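Local coordinates for CYTH domain-containing protein (Pyrococcus horikoshii, PDB 2EEN), which is of unknown function but belongs to the CYTH family, whose members typically act on triphosphate-containing substrates with the help of divalent metal ions, at the interface of chains A and B. Numbering follows the deposited sequence. Chains: chain A/B, Hypothetical protein PH1819.

The interface of chains A and B. Residues chain A 95, 99, 101; chain B 37, 42, 49, 66, 99, 101.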
ATOM      1  N   LEU A  95      -1.661   8.602  -3.314  1.00 20.19           N
ATOM      2  CA  LEU A  95      -1.219   7.506  -4.169  1.00 19.53           C
ATOM      3  C   LEU A  95      -2.414   6.793  -4.795  1.00 19.46           C
ATOM      4  O   LEU A  95      -2.457   6.558  -6.004  1.00 17.49           O
ATOM      5  CB  LEU A  95      -0.390   6.507  -3.360  1.00 20.33           C
ATOM      6  CG  LEU A  95       0.062   5.263  -4.127  1.00 24.04           C
ATOM      7  CD1 LEU A  95       0.806   5.683  -5.389  1.00 26.27           C
ATOM      8  CD2 LEU A  95       0.948   4.405  -3.234  1.00 26.33           C
ATOM      9  N   LEU A  99      -3.398   6.633  -8.791  1.00 18.37           N
ATOM     10  CA  LEU A  99      -3.502   5.344  -9.462  1.00 17.67           C
ATOM     11  C   LEU A  99      -4.897   5.088 -10.023  1.00 17.96           C
ATOM     12  O   LEU A  99      -5.133   4.089 -10.689  1.00 17.34           O
ATOM     13  CB  LEU A  99      -3.086   4.220  -8.511  1.00 17.31           C
ATOM     14  CG  LEU A  99      -1.601   4.244  -8.149  1.00 18.52           C
ATOM     15  CD1 LEU A  99      -1.295   3.149  -7.142  1.00 18.27           C
ATOM     16  CD2 LEU A  99      -0.759   4.054  -9.398  1.00 17.36           C
ATOM     17  N   PHE A 101      -7.847   5.011  -8.120  1.00 17.78           N
ATOM     18  CA  PHE A 101      -8.790   4.464  -7.158  1.00 17.85           C
ATOM     19  C   PHE A 101      -9.557   5.643  -6.614  1.00 18.22           C
ATOM     20  O   PHE A 101      -8.985   6.544  -6.001  1.00 21.54           O
ATOM     21  CB  PHE A 101      -8.064   3.743  -6.024  1.00 14.72           C
ATOM     22  CG  PHE A 101      -7.401   2.485  -6.457  1.00 16.43           C
ATOM     23  CD1 PHE A 101      -6.168   2.520  -7.101  1.00 16.50           C
ATOM     24  CD2 PHE A 101      -8.039   1.262  -6.289  1.00 14.88           C
ATOM     25  CE1 PHE A 101      -5.578   1.347  -7.572  1.00 19.02           C
ATOM     26  CE2 PHE A 101      -7.460   0.089  -6.756  1.00 18.36           C
ATOM     27  CZ  PHE A 101      -6.229   0.131  -7.402  1.00 16.42           C
TER
ATOM     28  N   HIS B  37       0.399  -0.759 -14.680  1.00 14.99           N
ATOM     29  CA  HIS B  37      -0.912  -0.464 -14.135  1.00 15.57           C
ATOM     30  C   HIS B  37      -1.909  -1.474 -14.695  1.00 17.73           C
ATOM     31  O   HIS B  37      -1.760  -1.951 -15.817  1.00 18.85           O
ATOM     32  CB  HIS B  37      -1.281   0.962 -14.535  1.00 15.94           C
ATOM     33  CG  HIS B  37      -2.491   1.504 -13.844  1.00 16.04           C
ATOM     34  ND1 HIS B  37      -3.771   1.246 -14.280  1.00 16.54           N
ATOM     35  CD2 HIS B  37      -2.610   2.326 -12.777  1.00 15.97           C
ATOM     36  CE1 HIS B  37      -4.631   1.893 -13.510  1.00 16.13           C
ATOM     37  NE2 HIS B  37      -3.952   2.555 -12.591  1.00 17.24           N
ATOM     38  N   PHE B  42       1.348   2.476 -18.439  1.00 17.84           N
ATOM     39  CA  PHE B  42       2.271   3.459 -17.896  1.00 18.68           C
ATOM     40  C   PHE B  42       3.316   3.893 -18.914  1.00 19.25           C
ATOM     41  O   PHE B  42       3.821   5.012 -18.841  1.00 20.68           O
ATOM     42  CB  PHE B  42       2.987   2.911 -16.656  1.00 19.00           C
ATOM     43  CG  PHE B  42       2.209   3.049 -15.373  1.00 19.94           C
ATOM     44  CD1 PHE B  42       1.056   3.828 -15.308  1.00 19.35           C
ATOM     45  CD2 PHE B  42       2.664   2.433 -14.210  1.00 21.11           C
ATOM     46  CE1 PHE B  42       0.375   3.996 -14.105  1.00 22.05           C
ATOM     47  CE2 PHE B  42       1.989   2.597 -12.999  1.00 22.81           C
ATOM     48  CZ  PHE B  42       0.843   3.379 -12.949  1.00 21.69           C
ATOM     49  N   LEU B  49       5.438   3.150 -11.185  1.00 15.61           N
ATOM     50  CA  LEU B  49       5.136   2.726  -9.827  1.00 16.28           C
ATOM     51  C   LEU B  49       6.168   1.670  -9.521  1.00 16.85           C
ATOM     52  O   LEU B  49       6.295   0.690 -10.248  1.00 16.10           O
ATOM     53  CB  LEU B  49       3.737   2.120  -9.717  1.00 16.15           C
ATOM     54  CG  LEU B  49       3.363   1.698  -8.292  1.00 17.15           C
ATOM     55  CD1 LEU B  49       3.238   2.913  -7.360  1.00 16.05           C
ATOM     56  CD2 LEU B  49       2.049   0.954  -8.351  1.00 14.88           C
ATOM     57  N   TYR B  66       5.433   6.427  -6.527  1.00 17.25           N
ATOM     58  CA  TYR B  66       4.669   6.697  -7.733  1.00 18.91           C
ATOM     59  C   TYR B  66       5.298   7.904  -8.411  1.00 19.89           C
ATOM     60  O   TYR B  66       5.637   8.885  -7.748  1.00 20.20           O
ATOM     61  CB  TYR B  66       3.221   7.040  -7.404  1.00 18.40           C
ATOM     62  CG  TYR B  66       2.488   7.644  -8.574  1.00 20.27           C
ATOM     63  CD1 TYR B  66       2.007   6.845  -9.609  1.00 19.60           C
ATOM     64  CD2 TYR B  66       2.319   9.024  -8.670  1.00 23.02           C
ATOM     65  CE1 TYR B  66       1.376   7.408 -10.715  1.00 22.27           C
ATOM     66  CE2 TYR B  66       1.693   9.597  -9.771  1.00 22.86           C
ATOM     67  CZ  TYR B  66       1.225   8.785 -10.789  1.00 23.07           C
ATOM     68  OH  TYR B  66       0.618   9.358 -11.882  1.00 24.65           O
ATOM     69  N   LEU B  99      -4.408  -6.226  -6.894  1.00 15.89           N
ATOM     70  CA  LEU B  99      -5.021  -5.073  -7.546  1.00 13.63           C
ATOM     71  C   LEU B  99      -4.756  -5.021  -9.043  1.00 14.75           C
ATOM     72  O   LEU B  99      -5.190  -4.091  -9.723  1.00 16.55           O
ATOM     73  CB  LEU B  99      -4.554  -3.778  -6.874  1.00 15.47           C
ATOM     74  CG  LEU B  99      -5.070  -3.630  -5.439  1.00 16.06           C
ATOM     75  CD1 LEU B  99      -4.507  -2.368  -4.797  1.00 16.45           C
ATOM     76  CD2 LEU B  99      -6.589  -3.590  -5.448  1.00 16.90           C
ATOM     77  N   PHE B 101      -1.621  -5.023 -10.577  1.00 16.12           N
ATOM     78  CA  PHE B 101      -0.355  -4.449 -11.002  1.00 16.49           C
ATOM     79  C   PHE B 101       0.572  -5.618 -11.251  1.00 18.74           C
ATOM     80  O   PHE B 101       0.660  -6.543 -10.442  1.00 22.54           O
ATOM     81  CB  PHE B 101       0.237  -3.531  -9.934  1.00 14.60           C
ATOM     82  CG  PHE B 101      -0.541  -2.267  -9.730  1.00 13.57           C
ATOM     83  CD1 PHE B 101      -1.708  -2.264  -8.970  1.00 16.35           C
ATOM     84  CD2 PHE B 101      -0.131  -1.087 -10.339  1.00 13.58           C
ATOM     85  CE1 PHE B 101      -2.458  -1.101  -8.818  1.00 17.08           C
ATOM     86  CE2 PHE B 101      -0.873   0.086 -10.195  1.00 17.16           C
ATOM     87  CZ  PHE B 101      -2.041   0.079  -9.433  1.00 18.81           C
TER
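At the two-fold dimer interface, A:Leu99, in the loop just after helix 89-98 of chain A, inserts into a mainly apolar pocket of chain B formed by B:Phe42, B:Leu49, B:Tyr66 and B:Phe101. Its 67 Å² of buried surface is the largest share in this patch. The fork of A:Leu99 straddles the end of the B:Phe101 ring, with CD1 3.9 Å from CZ and CD2 at CE2. A:Leu99 CD1 also lies 4.2 Å from B:Leu49 CD2, the two side chains crossing at about a right angle. A:Leu99 CD2 reaches on to B:Tyr66 CD1 at 3.9 Å and, in the plane of the B:Phe42 ring, to its edge atom CZ at 4.0 Å. CG is anti to the carbonyl carbon (chi1 -68°), and the branch and the carbonyl diverge toward different parts of chain B. That carbonyl is fixed by B:His37, whose NE2 donates to A:Leu99 O at 2.7 Å. The bond is nearly straight (176° at H) and the oxygen lies in the imidazole plane, although the donor is tilted 24° from the carbonyl plane. B:His37 CB, at the base of the imidazole, packs over the rim of one B:Phe42 face, which probably helps to position the histidine. One helical turn before A:Leu99, A:Leu95 presses CD1 against B:Tyr66 CB at 3.4 Å, a tight aliphatic contact. Nearer the symmetry axis, the A:Phe101 and B:Phe101 side chains pass in opposite directions, with their CE1 atoms 4.2 Å apart, and A:Phe101 CZ approaches B:Leu99 CD1 at 4.0 Å. In the fold, the end of helix 89-98 and the loop linking it to strand 102-117 dock against strands 48-56 and 59-67, helix 42-45, the loop after strand 23-36 and the equivalent linking loop of the other subunit, with the reciprocal contact generated by the two-fold.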